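Local coordinates for protein EmGH1 (Erythrobacter marinus, PDB 5Z87) that probably hydrolyses beta-glucosidic bonds as a glycoside hydrolase of family 3, at residues A[130-135]-A[450-455]. Numbering follows the deposited sequence.
Sequences ECLHGL and GGYSPK
Tyr452 packs against Glu130 and Leu132, and this is the tight part of the contact. CE2 of the Tyr452 ring comes to 3.5 Å from Glu130 CD, the carboxylate and ring planes lying 65° apart. Leu132 CD2 meets Tyr452 CB at 3.7 Å, near the root of the ring, the two side chains crossing at about a right angle. The polar ends turn to other partners: Glu130 OE1 bonds Tyr93 OH and a bound dithiothreitol, and Tyr452 OH bonds Glu541; both residues belong to the pocket that holds this small molecule, which probably came from the crystallisation liquor.

His133 supplies the direct hydrogen bonding. NE2 donates to Gly451 O at 3.2 Å, with an N-H...O angle of 136° and the acceptor only 11° out of the ring plane; its approach to Ser453 OG is weak and doubtfully placed. An alanine in place of His133 would probably leave Gly451 O without the imidazole donor, though still bonded by Gln145 NE2, and open a gap beside Ser453. One water adds an indirect link, accepting from His133 N and donating to Gly134 O and, at 2.7 Å, to Tyr452 O.

Packing is looser toward partly exposed Pro454, where CG approaches Leu135 O no closer than 4.3 Å.

The interface joins two domains: residues 130-135 follow strand 126-129 of the parallel TIM-barrel sheet and precede helix 146-150, while residues 450-455 lie between strand 436-440 of the C-terminal domain's mixed sheet and helix 462-473.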
ATOM      1  N   GLU A 130      22.490 -19.059  10.487  1.00 27.13           N
ATOM      2  CA  GLU A 130      22.015 -17.685  10.352  1.00 27.74           C
ATOM      3  C   GLU A 130      23.070 -16.744  10.912  1.00 23.08           C
ATOM      4  O   GLU A 130      23.613 -16.995  11.989  1.00 31.47           O
ATOM      5  CB  GLU A 130      20.690 -17.464  11.085  1.00 21.53           C
ATOM      6  CG  GLU A 130      19.593 -18.411  10.688  1.00 24.32           C
ATOM      7  CD  GLU A 130      18.946 -18.053   9.357  1.00 22.15           C
ATOM      8  OE1 GLU A 130      18.042 -18.805   8.927  1.00 28.06           O
ATOM      9  OE2 GLU A 130      19.333 -17.028   8.749  1.00 21.16           O
ATOM     10  N   CYS A 131      23.352 -15.668  10.180  1.00 24.18           N
ATOM     11  CA  CYS A 131      24.378 -14.690  10.528  1.00 18.49           C
ATOM     12  C   CYS A 131      23.859 -13.267  10.358  1.00 19.20           C
ATOM     13  O   CYS A 131      24.543 -12.409   9.810  1.00 24.30           O
ATOM     14  CB  CYS A 131      25.620 -14.879   9.666  1.00 19.75           C
ATOM     15  SG  CYS A 131      26.508 -16.430   9.991  1.00 24.34           S
ATOM     16  N   LEU A 132      22.643 -12.993  10.839  1.00 19.68           N
ATOM     17  CA  LEU A 132      22.014 -11.692  10.595  1.00 23.27           C
ATOM     18  C   LEU A 132      22.822 -10.554  11.210  1.00 24.43           C
ATOM     19  O   LEU A 132      23.086  -9.539  10.558  1.00 22.44           O
ATOM     20  CB  LEU A 132      20.589 -11.686  11.154  1.00 16.50           C
ATOM     21  CG  LEU A 132      19.752 -10.417  10.958  1.00 21.70           C
ATOM     22  CD1 LEU A 132      19.553 -10.081   9.492  1.00 15.60           C
ATOM     23  CD2 LEU A 132      18.416 -10.584  11.642  1.00 22.64           C
ATOM     24  N   HIS A 133      23.216 -10.705  12.470  1.00 21.56           N
ATOM     25  CA  HIS A 133      23.954  -9.684  13.207  1.00 21.58           C
ATOM     26  C   HIS A 133      24.958 -10.385  14.110  1.00 27.10           C
ATOM     27  O   HIS A 133      25.061 -10.115  15.309  1.00 25.60           O
ATOM     28  CB  HIS A 133      22.996  -8.791  13.997  1.00 20.06           C
ATOM     29  CG  HIS A 133      22.181  -9.537  15.005  1.00 21.41           C
ATOM     30  ND1 HIS A 133      22.591  -9.713  16.310  1.00 23.92           N
ATOM     31  CD2 HIS A 133      21.007 -10.199  14.888  1.00 19.44           C
ATOM     32  CE1 HIS A 133      21.692 -10.431  16.958  1.00 22.39           C
ATOM     33  NE2 HIS A 133      20.724 -10.745  16.117  1.00 22.12           N
ATOM     34  N   GLY A 134      25.714 -11.298  13.514  1.00 24.11           N
ATOM     35  CA  GLY A 134      26.489 -12.294  14.223  1.00 25.36           C
ATOM     36  C   GLY A 134      25.909 -13.686  14.027  1.00 27.78           C
ATOM     37  O   GLY A 134      24.785 -13.873  13.562  1.00 24.04           O
ATOM     38  N   LEU A 135      26.703 -14.674  14.401  1.00 23.63           N
ATOM     39  CA  LEU A 135      26.281 -16.056  14.238  1.00 26.30           C
ATOM     40  C   LEU A 135      25.186 -16.417  15.237  1.00 27.52           C
ATOM     41  O   LEU A 135      25.351 -16.241  16.445  1.00 26.18           O
ATOM     42  CB  LEU A 135      27.481 -16.978  14.416  1.00 23.36           C
ATOM     43  CG  LEU A 135      27.180 -18.454  14.587  1.00 27.27           C
ATOM     44  CD1 LEU A 135      26.654 -19.061  13.291  1.00 17.57           C
ATOM     45  CD2 LEU A 135      28.473 -19.107  15.036  1.00 27.86           C
ATOM     46  N   GLY A 450      17.299  -8.816  19.500  1.00 25.68           N
ATOM     47  CA  GLY A 450      16.526  -8.866  18.278  1.00 28.07           C
ATOM     48  C   GLY A 450      16.355 -10.280  17.766  1.00 27.15           C
ATOM     49  O   GLY A 450      16.924 -11.247  18.286  1.00 28.70           O
ATOM     50  N   GLY A 451      15.542 -10.385  16.713  1.00 24.13           N
ATOM     51  CA  GLY A 451      15.348 -11.664  16.062  1.00 22.82           C
ATOM     52  C   GLY A 451      16.660 -12.258  15.586  1.00 25.11           C
ATOM     53  O   GLY A 451      17.665 -11.566  15.397  1.00 19.56           O
ATOM     54  N   TYR A 452      16.655 -13.577  15.437  1.00 24.20           N
ATOM     55  CA  TYR A 452      17.812 -14.291  14.907  1.00 27.89           C
ATOM     56  C   TYR A 452      19.023 -14.157  15.838  1.00 23.73           C
ATOM     57  O   TYR A 452      20.149 -13.931  15.401  1.00 23.51           O
ATOM     58  CB  TYR A 452      18.106 -13.827  13.472  1.00 20.47           C
ATOM     59  CG  TYR A 452      17.110 -14.467  12.525  1.00 28.02           C
ATOM     60  CD1 TYR A 452      15.882 -13.870  12.247  1.00 24.57           C
ATOM     61  CD2 TYR A 452      17.369 -15.710  11.972  1.00 25.71           C
ATOM     62  CE1 TYR A 452      14.964 -14.494  11.417  1.00 26.43           C
ATOM     63  CE2 TYR A 452      16.470 -16.332  11.144  1.00 27.65           C
ATOM     64  CZ  TYR A 452      15.271 -15.731  10.871  1.00 32.43           C
ATOM     65  OH  TYR A 452      14.393 -16.400  10.063  1.00 27.68           O
ATOM     66  N   SER A 453      18.779 -14.302  17.140  1.00 24.66           N
ATOM     67  CA  SER A 453      19.781 -14.262  18.195  1.00 29.33           C
ATOM     68  C   SER A 453      19.675 -15.521  19.046  1.00 28.25           C
ATOM     69  O   SER A 453      18.583 -16.077  19.205  1.00 25.70           O
ATOM     70  CB  SER A 453      19.613 -13.028  19.102  1.00 28.60           C
ATOM     71  OG  SER A 453      19.573 -11.822  18.363  1.00 30.90           O
ATOM     72  N   PRO A 454      20.791 -15.982  19.615  1.00 25.53           N
ATOM     73  CA  PRO A 454      20.745 -17.169  20.484  1.00 24.90           C
ATOM     74  C   PRO A 454      20.042 -16.872  21.803  1.00 29.80           C
ATOM     75  O   PRO A 454      20.280 -15.842  22.439  1.00 30.92           O
ATOM     76  CB  PRO A 454      22.226 -17.504  20.718  1.00 29.62           C
ATOM     77  CG  PRO A 454      23.031 -16.460  20.001  1.00 31.58           C
ATOM     78  CD  PRO A 454      22.110 -15.343  19.617  1.00 22.68           C
ATOM     79  N   LYS A 455      19.179 -17.794  22.216  1.00 27.16           N
ATOM     80  CA  LYS A 455      18.429 -17.677  23.453  1.00 32.46           C
ATOM     81  C   LYS A 455      18.972 -18.633  24.517  1.00 36.02           C
ATOM     82  O   LYS A 455      19.267 -19.794  24.217  1.00 37.62           O
ATOM     83  CB  LYS A 455      16.943 -17.963  23.228  1.00 30.95           C
ATOM     84  CG  LYS A 455      16.220 -16.855  22.476  1.00 37.79           C
ATOM     85  CD  LYS A 455      14.925 -17.369  21.899  1.00 43.98           C
ATOM     86  CE  LYS A 455      14.047 -16.238  21.386  1.00 51.21           C
ATOM     87  NZ  LYS A 455      12.940 -16.754  20.519  1.00 58.10           N
TER
HETATM   88  O   HOH W   1      22.142 -13.424  13.591  1.00 32.45           O